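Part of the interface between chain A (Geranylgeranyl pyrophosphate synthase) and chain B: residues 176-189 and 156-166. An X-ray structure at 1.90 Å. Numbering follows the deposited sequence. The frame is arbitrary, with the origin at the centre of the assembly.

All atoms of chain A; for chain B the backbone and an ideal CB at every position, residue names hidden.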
# COMPACT_ATOMS: atom_id res chain seq x y z
N THR A 176 0.36 16.83 -10.58
CA THR A 176 0.57 15.37 -10.62
C THR A 176 -0.70 14.56 -10.32
O THR A 176 -0.74 13.38 -10.65
CB THR A 176 1.68 14.85 -9.65
OG1 THR A 176 1.28 15.01 -8.27
CG2 THR A 176 3.04 15.53 -9.91
N ARG A 177 -1.73 15.18 -9.76
CA ARG A 177 -2.84 14.37 -9.20
C ARG A 177 -3.50 13.44 -10.23
O ARG A 177 -3.64 12.23 -9.99
CB ARG A 177 -3.91 15.26 -8.54
CG ARG A 177 -3.50 15.99 -7.23
CD ARG A 177 -3.01 14.99 -6.19
NE ARG A 177 -3.98 13.90 -5.93
CZ ARG A 177 -3.60 12.68 -5.55
NH1 ARG A 177 -2.29 12.41 -5.42
NH2 ARG A 177 -4.53 11.74 -5.33
N ASP A 178 -3.87 13.98 -11.41
CA ASP A 178 -4.64 13.16 -12.38
C ASP A 178 -3.85 11.90 -12.78
O ASP A 178 -4.39 10.78 -12.77
CB ASP A 178 -5.04 13.97 -13.63
CG ASP A 178 -6.12 15.02 -13.34
OD1 ASP A 178 -6.81 14.92 -12.30
OD2 ASP A 178 -6.33 15.95 -14.16
N ALA A 179 -2.58 12.08 -13.13
CA ALA A 179 -1.79 10.94 -13.55
C ALA A 179 -1.53 9.99 -12.41
O ALA A 179 -1.60 8.77 -12.59
CB ALA A 179 -0.42 11.41 -14.16
N TRP A 180 -1.20 10.53 -11.23
CA TRP A 180 -0.84 9.66 -10.11
C TRP A 180 -2.05 8.95 -9.52
O TRP A 180 -1.97 7.73 -9.18
CB TRP A 180 -0.18 10.53 -9.01
CG TRP A 180 0.45 9.78 -7.85
CD1 TRP A 180 -0.09 9.59 -6.61
CD2 TRP A 180 1.78 9.25 -7.80
NE1 TRP A 180 0.82 8.94 -5.79
CE2 TRP A 180 1.97 8.71 -6.51
CE3 TRP A 180 2.84 9.19 -8.74
CZ2 TRP A 180 3.19 8.11 -6.09
CZ3 TRP A 180 4.07 8.61 -8.35
CH2 TRP A 180 4.23 8.06 -7.03
N ARG A 181 -3.16 9.68 -9.38
CA ARG A 181 -4.43 9.04 -8.93
C ARG A 181 -4.84 7.95 -9.96
O ARG A 181 -5.12 6.81 -9.58
CB ARG A 181 -5.54 10.09 -8.80
CG ARG A 181 -6.92 9.53 -8.29
CD ARG A 181 -8.08 10.55 -8.66
NE ARG A 181 -7.71 11.88 -8.21
CZ ARG A 181 -7.57 12.92 -9.02
NH1 ARG A 181 -7.86 12.83 -10.33
NH2 ARG A 181 -7.19 14.06 -8.52
N GLY A 182 -4.80 8.31 -11.25
CA GLY A 182 -5.20 7.34 -12.33
C GLY A 182 -4.33 6.09 -12.28
O GLY A 182 -4.83 4.97 -12.19
N MSE A 183 -3.00 6.27 -12.28
CA MSE A 183 -2.08 5.17 -12.37
C MSE A 183 -2.28 4.13 -11.28
O MSE A 183 -2.28 2.93 -11.57
CB MSE A 183 -0.64 5.69 -12.25
CG MSE A 183 0.36 4.58 -12.30
SE MSE A 183 2.16 5.41 -12.16
CE MSE A 183 1.99 6.09 -10.34
N ARG A 184 -2.41 4.56 -10.03
CA ARG A 184 -2.44 3.60 -8.90
C ARG A 184 -3.77 2.86 -8.85
O ARG A 184 -3.81 1.67 -8.56
CB ARG A 184 -2.10 4.32 -7.56
CG ARG A 184 -0.57 4.59 -7.51
CD ARG A 184 -0.22 5.98 -6.93
NE ARG A 184 -0.76 6.18 -5.56
CZ ARG A 184 -1.86 6.87 -5.25
NH1 ARG A 184 -2.65 7.41 -6.19
NH2 ARG A 184 -2.17 7.03 -3.95
N THR A 185 -4.87 3.54 -9.15
CA THR A 185 -6.15 2.82 -9.18
C THR A 185 -6.16 1.84 -10.37
O THR A 185 -6.64 0.70 -10.26
CB THR A 185 -7.32 3.80 -9.22
OG1 THR A 185 -7.40 4.41 -7.91
CG2 THR A 185 -8.67 3.05 -9.50
N GLU A 186 -5.63 2.30 -11.51
CA GLU A 186 -5.63 1.48 -12.74
C GLU A 186 -4.80 0.21 -12.60
O GLU A 186 -5.25 -0.89 -12.99
CB GLU A 186 -5.20 2.33 -13.95
CG GLU A 186 -6.31 3.29 -14.40
CD GLU A 186 -5.83 4.53 -15.19
OE1 GLU A 186 -4.62 4.73 -15.45
OE2 GLU A 186 -6.69 5.39 -15.49
N VAL A 187 -3.60 0.30 -12.03
CA VAL A 187 -2.76 -0.90 -11.93
C VAL A 187 -3.35 -1.94 -10.95
O VAL A 187 -3.38 -3.15 -11.23
CB VAL A 187 -1.27 -0.60 -11.58
CG1 VAL A 187 -1.09 -0.04 -10.13
CG2 VAL A 187 -0.40 -1.90 -11.77
N ILE A 188 -3.83 -1.48 -9.79
CA ILE A 188 -4.45 -2.41 -8.85
C ILE A 188 -5.76 -2.96 -9.45
O ILE A 188 -6.05 -4.19 -9.34
CB ILE A 188 -4.66 -1.76 -7.44
CG1 ILE A 188 -3.33 -1.19 -6.91
CG2 ILE A 188 -5.34 -2.81 -6.42
CD1 ILE A 188 -3.44 -0.40 -5.62
N GLY A 189 -6.57 -2.10 -10.08
CA GLY A 189 -7.81 -2.56 -10.76
C GLY A 189 -7.48 -3.59 -11.86
O GLY A 189 -8.13 -4.66 -11.95
N UNK B 156 -4.99 1.31 0.66
CA UNK B 156 -3.85 2.15 1.01
C UNK B 156 -3.63 3.30 0.02
O UNK B 156 -3.36 4.44 0.44
CB UNK B 156 -2.59 1.29 1.09
N UNK B 157 -3.77 3.03 -1.28
CA UNK B 157 -3.68 4.10 -2.27
C UNK B 157 -4.85 5.09 -2.13
O UNK B 157 -4.66 6.30 -2.27
CB UNK B 157 -3.65 3.51 -3.68
N UNK B 158 -6.01 4.60 -1.75
CA UNK B 158 -7.14 5.52 -1.58
C UNK B 158 -7.03 6.37 -0.29
O UNK B 158 -7.57 7.47 -0.24
CB UNK B 158 -8.45 4.72 -1.56
N UNK B 159 -6.39 5.82 0.75
CA UNK B 159 -6.08 6.67 1.94
C UNK B 159 -5.30 7.89 1.48
O UNK B 159 -5.60 9.05 1.87
CB UNK B 159 -5.28 5.90 2.99
N UNK B 160 -4.27 7.65 0.66
CA UNK B 160 -3.42 8.75 0.20
C UNK B 160 -4.24 9.69 -0.66
O UNK B 160 -4.10 10.89 -0.52
CB UNK B 160 -2.21 8.23 -0.58
N UNK B 161 -5.01 9.15 -1.61
CA UNK B 161 -5.83 10.02 -2.51
C UNK B 161 -6.80 10.85 -1.67
O UNK B 161 -7.05 12.01 -1.99
CB UNK B 161 -6.60 9.19 -3.53
N UNK B 162 -7.43 10.22 -0.70
CA UNK B 162 -8.48 10.92 0.07
C UNK B 162 -7.88 12.11 0.79
O UNK B 162 -8.51 13.18 0.85
CB UNK B 162 -9.15 9.98 1.07
N UNK B 163 -6.66 11.94 1.32
CA UNK B 163 -5.92 13.08 1.87
C UNK B 163 -5.52 14.12 0.80
O UNK B 163 -5.82 15.32 0.93
CB UNK B 163 -4.66 12.57 2.58
N UNK B 164 -4.84 13.67 -0.27
CA UNK B 164 -4.26 14.63 -1.23
C UNK B 164 -5.38 15.35 -2.00
O UNK B 164 -5.19 16.50 -2.40
CB UNK B 164 -3.32 13.92 -2.20
N UNK B 165 -6.53 14.70 -2.14
CA UNK B 165 -7.68 15.26 -2.89
C UNK B 165 -8.76 15.88 -2.02
O UNK B 165 -9.85 16.24 -2.52
CB UNK B 165 -8.32 14.16 -3.74
N UNK B 166 -8.44 16.02 -0.73
CA UNK B 166 -9.40 16.47 0.29
C UNK B 166 -9.85 17.91 0.06
O UNK B 166 -10.93 18.30 0.52
CB UNK B 166 -8.78 16.34 1.68

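The two helices run nearly antiparallel, their axes 10.2 Å apart at closest approach, and chain A presents three arginines, Arg A177, Arg A181 and Arg A184, at successive turns.

Position 156 points its CB sideways, with nothing of chain A within 5.5 Å, so this contact hardly restricts the choice; it is Leu B156. Position 157 points toward chain A, its ideal CB 3.8 Å from NH2 of Arg A184 and 4.4 Å from CD1 of Ile A188. A compact apolar group suits a place between a guanidinium face and a methyl. Val B157 sets its CB over that face and brings CG2 to 3.8 Å from CD1 of Ile A188.

At 158 the CB points away, so only a long side chain could return to Thr A185, whose OG1 could accept or donate a bond. Trp B158 does so: NE1 donates to OG1 of Thr A185 at 3.0 Å, from the ring edge, near its plane. Position 159 points away, so chain A sets no requirement there; it is Ala B159.

The ideal CB of 160 lies 3.6 Å from NH2 of Arg A184. An acid, an amide or an aliphatic chain could be imagined. In Glu B160 the CB stays beside that guanidinium edge, while the carboxylate leads away and is bonded elsewhere in the structure.

Position 161 lies among Arg A177, Arg A181, Arg A184 and Thr A185, its ideal CB 3.7 Å from NH2 of Arg A177. So much positive charge calls for an acid, and the close quarters favour a short one. Asp B161 fits as a knob: OD1 forms salt bridges with NH2 of Arg A177 and NH1 of Arg A184, both at 2.9 Å. Its OD2 accepts from a water that also donates to Arg A181 O and accepts from Thr A185 OG1.

Positions 162 and 163, without contact here, are Met B162, a selenomethionine, and Leu B163. At 164 the ideal CB points toward chain A, 3.6 Å from CZ of Arg A177; Gln, Met, Leu or even Ala could cover the guanidinium with a CB. Gln B164 lays CB over one face and sends its amide away.

Position 165 has left helical phi/psi (-100/11), and its CB points toward the NH2 groups of Arg A177 and Arg A181. Asp or Glu would answer both charges. Asp B165 takes bonds from both arginines on each oxygen: OD1 lies 2.8 Å from NE of Arg A177, and OD2 2.9 Å from NE of Arg A181. Position 166, out of reach, is Ser B166, whose OG donates to Leu B163 O.

Chain B 156-166: LVWAEDMLQDS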
# COMPACT_ATOMS: atom_id res chain seq x y z
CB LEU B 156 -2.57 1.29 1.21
CG LEU B 156 -1.29 2.01 1.65
CD1 LEU B 156 -1.49 2.78 2.99
CD2 LEU B 156 -0.19 0.92 1.83
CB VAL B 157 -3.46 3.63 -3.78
CG1 VAL B 157 -2.19 2.76 -3.89
CG2 VAL B 157 -4.61 2.96 -4.35
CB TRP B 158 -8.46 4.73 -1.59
CG TRP B 158 -8.83 4.36 -3.02
CD1 TRP B 158 -8.20 4.78 -4.18
CD2 TRP B 158 -9.93 3.55 -3.42
NE1 TRP B 158 -8.84 4.21 -5.30
CE2 TRP B 158 -9.92 3.48 -4.84
CE3 TRP B 158 -10.93 2.85 -2.71
CZ2 TRP B 158 -10.86 2.74 -5.55
CZ3 TRP B 158 -11.87 2.11 -3.42
CH2 TRP B 158 -11.83 2.07 -4.83
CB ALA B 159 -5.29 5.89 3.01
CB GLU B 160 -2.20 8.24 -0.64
CG GLU B 160 -1.52 7.05 0.03
CD GLU B 160 -0.47 7.39 1.12
OE1 GLU B 160 -0.32 8.66 1.40
OE2 GLU B 160 0.20 6.36 1.65
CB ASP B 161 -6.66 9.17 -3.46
CG ASP B 161 -5.81 8.49 -4.55
OD1 ASP B 161 -4.66 8.91 -4.83
OD2 ASP B 161 -6.29 7.50 -5.11
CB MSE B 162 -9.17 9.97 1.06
CG MSE B 162 -10.42 10.63 1.71
SE MSE B 162 -11.45 9.24 2.60
CE MSE B 162 -13.01 10.37 3.23
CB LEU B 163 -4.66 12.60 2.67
CG LEU B 163 -3.79 13.75 3.24
CD1 LEU B 163 -4.59 14.56 4.30
CD2 LEU B 163 -2.47 13.20 3.79
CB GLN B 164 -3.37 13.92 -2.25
CG GLN B 164 -2.07 13.29 -1.60
CD GLN B 164 -1.30 14.25 -0.72
OE1 GLN B 164 -1.21 15.44 -1.02
NE2 GLN B 164 -0.72 13.73 0.37
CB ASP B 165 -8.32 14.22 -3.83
CG ASP B 165 -7.40 13.85 -5.01
OD1 ASP B 165 -6.61 14.68 -5.52
OD2 ASP B 165 -7.43 12.67 -5.40
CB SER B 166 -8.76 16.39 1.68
OG SER B 166 -7.57 17.18 1.72
O HOH W 1 -5.41 5.83 -7.07
O HOH W 2 -1.72 10.23 -3.73
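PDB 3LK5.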